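Local coordinates for protein Na-K-Cl cotransporter (PDB 3G40) that forms the cytoplasmic C-terminal domain of an archaeal SLC12-family transporter, which probably carries chloride together with cations across the membrane, at residues T36-G48 / L182-A194. Residues are numbered along the deposited sequence; the frame is centred on the assembly and turned at random.
Sequences TFDFLRDITYPKG and LLIAYKLKSNWKA
N191 reaches from the last turn of helix 182-192 to the C-terminal end of helix 36-44. Its CB lies 3.8 Å from the carbonyl O of D42. CG stands anti to the carbonyl carbon (chi1 -76°), and this puts the amide where ND2 lies between the carbonyl oxygens of D42 and Y45. OD1 meets CD1 at the edge of the Y45 ring, while ND2 spends both hydrogens: one goes to D42 O at 2.6 Å, the other almost straight to Y45 O at 2.9 Å. Both acceptors lie in the amide plane, which fixes its rotation. An alanine here would probably leave D42 O without this donor and Y45 O with K187 as its one remaining donor of the two. K187, its chain bent at chi2 and chi3, lays CG 3.2 Å from I43 O and brings NZ to Y45 O from the face of the Y45 carbonyl plane opposite to N191 ND2; a water links NZ to P46 O. On the side chain of D42, OD2 accepts from W192 NE1 at 2.8 Å, met from above the carboxylate plane, and OD1 is paired with R41, whose guanidinium also has E78. Next to these polar groups, F39 CE1 touches L188 CD1 and W192 CZ2, and I43 CG2 packs on I184 CD1 at 3.6 Å. The axes of segments 36-44 and 182-192 come within 8.8 Å and cross at 109°, joining the two halves of the domain on one side of the twisted central sheet: F39 rests on F144 of strand 140-145, and L188 and W192 on strands 157-161 and 247-251.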
# COMPACT_ATOMS: atom_id res chain seq x y z
N THR A 36 -1.10 4.92 5.60
CA THR A 36 -2.55 4.74 5.71
C THR A 36 -3.30 5.90 5.08
O THR A 36 -4.52 5.87 5.00
CB THR A 36 -3.00 4.67 7.19
OG1 THR A 36 -2.06 3.90 7.95
CG2 THR A 36 -4.37 4.04 7.30
N PHE A 37 -2.58 6.94 4.65
CA PHE A 37 -3.22 8.14 4.11
C PHE A 37 -4.30 7.84 3.06
O PHE A 37 -5.43 8.32 3.14
CB PHE A 37 -2.16 9.09 3.53
CG PHE A 37 -2.70 10.38 2.99
CD1 PHE A 37 -2.57 11.56 3.75
CD2 PHE A 37 -3.26 10.46 1.72
CE1 PHE A 37 -3.03 12.78 3.25
CE2 PHE A 37 -3.73 11.67 1.22
CZ PHE A 37 -3.61 12.85 2.00
N ASP A 38 -3.95 7.06 2.04
CA ASP A 38 -4.88 6.86 0.93
C ASP A 38 -6.15 6.14 1.38
O ASP A 38 -7.24 6.40 0.87
CB ASP A 38 -4.22 6.11 -0.23
CG ASP A 38 -3.31 7.01 -1.06
OD1 ASP A 38 -3.41 8.26 -0.94
OD2 ASP A 38 -2.50 6.47 -1.84
N PHE A 39 -5.99 5.23 2.31
CA PHE A 39 -7.10 4.45 2.84
C PHE A 39 -8.00 5.35 3.68
O PHE A 39 -9.22 5.30 3.57
CB PHE A 39 -6.56 3.27 3.65
CG PHE A 39 -7.63 2.31 4.15
CD1 PHE A 39 -8.53 1.73 3.27
CD2 PHE A 39 -7.72 2.00 5.50
CE1 PHE A 39 -9.51 0.85 3.73
CE2 PHE A 39 -8.68 1.12 5.97
CZ PHE A 39 -9.59 0.54 5.07
N LEU A 40 -7.40 6.19 4.53
CA LEU A 40 -8.19 7.15 5.30
C LEU A 40 -8.93 8.05 4.33
O LEU A 40 -10.10 8.38 4.53
CB LEU A 40 -7.29 7.99 6.23
CG LEU A 40 -6.65 7.20 7.37
CD1 LEU A 40 -5.52 7.98 8.09
CD2 LEU A 40 -7.71 6.76 8.36
N ARG A 41 -8.25 8.47 3.26
CA ARG A 41 -8.90 9.30 2.25
C ARG A 41 -10.08 8.55 1.57
O ARG A 41 -11.15 9.13 1.34
CB ARG A 41 -7.89 9.73 1.21
CG ARG A 41 -8.43 10.65 0.15
CD ARG A 41 -7.55 10.52 -1.07
NE ARG A 41 -7.51 9.12 -1.50
CZ ARG A 41 -6.58 8.60 -2.29
NH1 ARG A 41 -5.60 9.37 -2.75
NH2 ARG A 41 -6.64 7.31 -2.63
N ASP A 42 -9.87 7.28 1.24
CA ASP A 42 -10.92 6.48 0.58
C ASP A 42 -12.14 6.30 1.47
O ASP A 42 -13.26 6.19 0.99
CB ASP A 42 -10.38 5.10 0.17
CG ASP A 42 -9.30 5.19 -0.89
OD1 ASP A 42 -9.23 6.21 -1.62
OD2 ASP A 42 -8.50 4.24 -0.99
N ILE A 43 -11.93 6.31 2.79
CA ILE A 43 -13.05 6.19 3.73
C ILE A 43 -13.84 7.50 3.82
O ILE A 43 -15.06 7.49 4.01
CB ILE A 43 -12.56 5.78 5.13
CG1 ILE A 43 -12.11 4.32 5.13
CG2 ILE A 43 -13.64 6.02 6.18
CD1 ILE A 43 -11.33 3.92 6.41
N THR A 44 -13.16 8.63 3.65
CA THR A 44 -13.75 9.94 3.95
C THR A 44 -14.13 10.78 2.72
O THR A 44 -14.91 11.73 2.84
CB THR A 44 -12.79 10.79 4.85
OG1 THR A 44 -11.50 10.83 4.25
CG2 THR A 44 -12.67 10.16 6.23
N TYR A 45 -13.58 10.46 1.55
CA TYR A 45 -13.88 11.20 0.33
C TYR A 45 -15.29 10.90 -0.21
O TYR A 45 -15.70 9.74 -0.27
CB TYR A 45 -12.85 10.87 -0.75
CG TYR A 45 -13.11 11.59 -2.05
CD1 TYR A 45 -13.84 10.98 -3.08
CD2 TYR A 45 -12.64 12.87 -2.25
CE1 TYR A 45 -14.09 11.66 -4.26
CE2 TYR A 45 -12.88 13.54 -3.43
CZ TYR A 45 -13.60 12.93 -4.43
OH TYR A 45 -13.82 13.64 -5.59
N PRO A 46 -16.04 11.95 -0.60
CA PRO A 46 -15.69 13.37 -0.51
C PRO A 46 -16.36 14.03 0.69
O PRO A 46 -17.39 13.55 1.18
CB PRO A 46 -16.32 13.96 -1.78
CG PRO A 46 -17.35 12.94 -2.25
CD PRO A 46 -17.33 11.77 -1.29
N LYS A 47 -15.77 15.13 1.15
CA LYS A 47 -16.36 16.00 2.18
C LYS A 47 -16.55 15.33 3.54
O LYS A 47 -17.21 15.90 4.41
CB LYS A 47 -17.68 16.61 1.70
CG LYS A 47 -17.58 17.46 0.43
CD LYS A 47 -16.69 18.66 0.61
CE LYS A 47 -16.91 19.67 -0.51
NZ LYS A 47 -16.39 21.03 -0.16
N GLY A 48 -15.99 14.14 3.74
CA GLY A 48 -15.84 13.58 5.07
C GLY A 48 -14.73 14.37 5.77
O GLY A 48 -14.30 15.41 5.26
N LEU A 182 -21.69 -1.58 7.09
CA LEU A 182 -22.37 -1.41 5.81
C LEU A 182 -21.98 -0.11 5.11
O LEU A 182 -21.75 -0.08 3.90
CB LEU A 182 -23.88 -1.48 5.99
CG LEU A 182 -24.77 -1.33 4.76
CD1 LEU A 182 -24.40 -2.39 3.70
CD2 LEU A 182 -26.24 -1.47 5.18
N LEU A 183 -21.94 0.99 5.86
CA LEU A 183 -21.59 2.29 5.29
C LEU A 183 -20.17 2.31 4.74
O LEU A 183 -19.92 2.85 3.67
CB LEU A 183 -21.78 3.40 6.33
CG LEU A 183 -23.24 3.71 6.65
CD1 LEU A 183 -23.37 4.39 8.00
CD2 LEU A 183 -23.87 4.56 5.53
N ILE A 184 -19.25 1.69 5.48
CA ILE A 184 -17.88 1.58 5.02
C ILE A 184 -17.77 0.70 3.77
O ILE A 184 -17.02 1.01 2.84
CB ILE A 184 -16.97 1.04 6.14
CG1 ILE A 184 -16.80 2.08 7.26
CG2 ILE A 184 -15.60 0.66 5.58
CD1 ILE A 184 -15.95 3.29 6.88
N ALA A 185 -18.53 -0.40 3.75
CA ALA A 185 -18.57 -1.27 2.57
C ALA A 185 -19.01 -0.50 1.33
O ALA A 185 -18.38 -0.57 0.28
CB ALA A 185 -19.51 -2.49 2.82
N TYR A 186 -20.08 0.27 1.47
CA TYR A 186 -20.59 1.05 0.35
C TYR A 186 -19.62 2.16 -0.08
O TYR A 186 -19.43 2.41 -1.27
CB TYR A 186 -21.92 1.71 0.74
CG TYR A 186 -22.48 2.55 -0.37
CD1 TYR A 186 -23.24 1.97 -1.38
CD2 TYR A 186 -22.21 3.91 -0.44
CE1 TYR A 186 -23.74 2.74 -2.42
CE2 TYR A 186 -22.71 4.68 -1.48
CZ TYR A 186 -23.47 4.09 -2.46
OH TYR A 186 -23.97 4.86 -3.49
N LYS A 187 -19.06 2.85 0.90
CA LYS A 187 -18.10 3.92 0.61
C LYS A 187 -16.87 3.40 -0.15
O LYS A 187 -16.46 3.97 -1.17
CB LYS A 187 -17.69 4.59 1.93
CG LYS A 187 -16.56 5.64 1.82
CD LYS A 187 -16.92 6.74 0.83
CE LYS A 187 -18.02 7.64 1.36
NZ LYS A 187 -18.34 8.73 0.37
N LEU A 188 -16.29 2.30 0.33
CA LEU A 188 -15.10 1.75 -0.32
C LEU A 188 -15.46 1.10 -1.65
O LEU A 188 -14.73 1.22 -2.63
CB LEU A 188 -14.38 0.76 0.60
CG LEU A 188 -13.76 1.38 1.84
CD1 LEU A 188 -13.14 0.32 2.74
CD2 LEU A 188 -12.72 2.47 1.46
N LYS A 189 -16.62 0.45 -1.71
CA LYS A 189 -17.05 -0.05 -3.02
C LYS A 189 -17.01 1.11 -4.01
O LYS A 189 -16.51 0.98 -5.13
CB LYS A 189 -18.47 -0.61 -2.97
CG LYS A 189 -19.04 -0.98 -4.35
CD LYS A 189 -20.49 -1.42 -4.26
CE LYS A 189 -21.18 -1.36 -5.62
NZ LYS A 189 -20.47 -2.10 -6.69
N SER A 190 -17.54 2.25 -3.59
CA SER A 190 -17.68 3.36 -4.50
C SER A 190 -16.32 4.03 -4.82
O SER A 190 -16.01 4.29 -5.97
CB SER A 190 -18.70 4.37 -3.93
OG SER A 190 -18.49 5.67 -4.44
N ASN A 191 -15.51 4.27 -3.79
CA ASN A 191 -14.22 4.94 -4.02
C ASN A 191 -13.15 4.07 -4.71
O ASN A 191 -12.36 4.58 -5.48
CB ASN A 191 -13.70 5.57 -2.72
CG ASN A 191 -14.44 6.85 -2.37
OD1 ASN A 191 -15.05 7.46 -3.24
ND2 ASN A 191 -14.41 7.23 -1.10
N TRP A 192 -13.16 2.76 -4.44
CA TRP A 192 -12.25 1.82 -5.11
C TRP A 192 -12.79 1.33 -6.45
O TRP A 192 -12.04 0.76 -7.26
CB TRP A 192 -12.00 0.59 -4.24
CG TRP A 192 -11.20 0.83 -3.00
CD1 TRP A 192 -10.61 2.01 -2.61
CD2 TRP A 192 -10.87 -0.15 -2.01
NE1 TRP A 192 -9.94 1.82 -1.41
CE2 TRP A 192 -10.08 0.51 -1.03
CE3 TRP A 192 -11.16 -1.50 -1.85
CZ2 TRP A 192 -9.59 -0.15 0.10
CZ3 TRP A 192 -10.67 -2.16 -0.72
CH2 TRP A 192 -9.89 -1.48 0.23
N LYS A 193 -14.09 1.53 -6.68
CA LYS A 193 -14.77 0.91 -7.82
C LYS A 193 -14.50 -0.59 -7.80
O LYS A 193 -14.16 -1.19 -8.81
CB LYS A 193 -14.31 1.52 -9.14
CG LYS A 193 -14.71 2.99 -9.28
CD LYS A 193 -14.42 3.53 -10.66
CE LYS A 193 -14.95 4.95 -10.81
NZ LYS A 193 -14.70 5.52 -12.16
N ALA A 194 -14.67 -1.17 -6.61
CA ALA A 194 -14.45 -2.58 -6.36
C ALA A 194 -15.76 -3.36 -6.42
O ALA A 194 -16.84 -2.77 -6.38
CB ALA A 194 -13.80 -2.75 -4.96
O HOH W 1 -18.46 10.92 1.95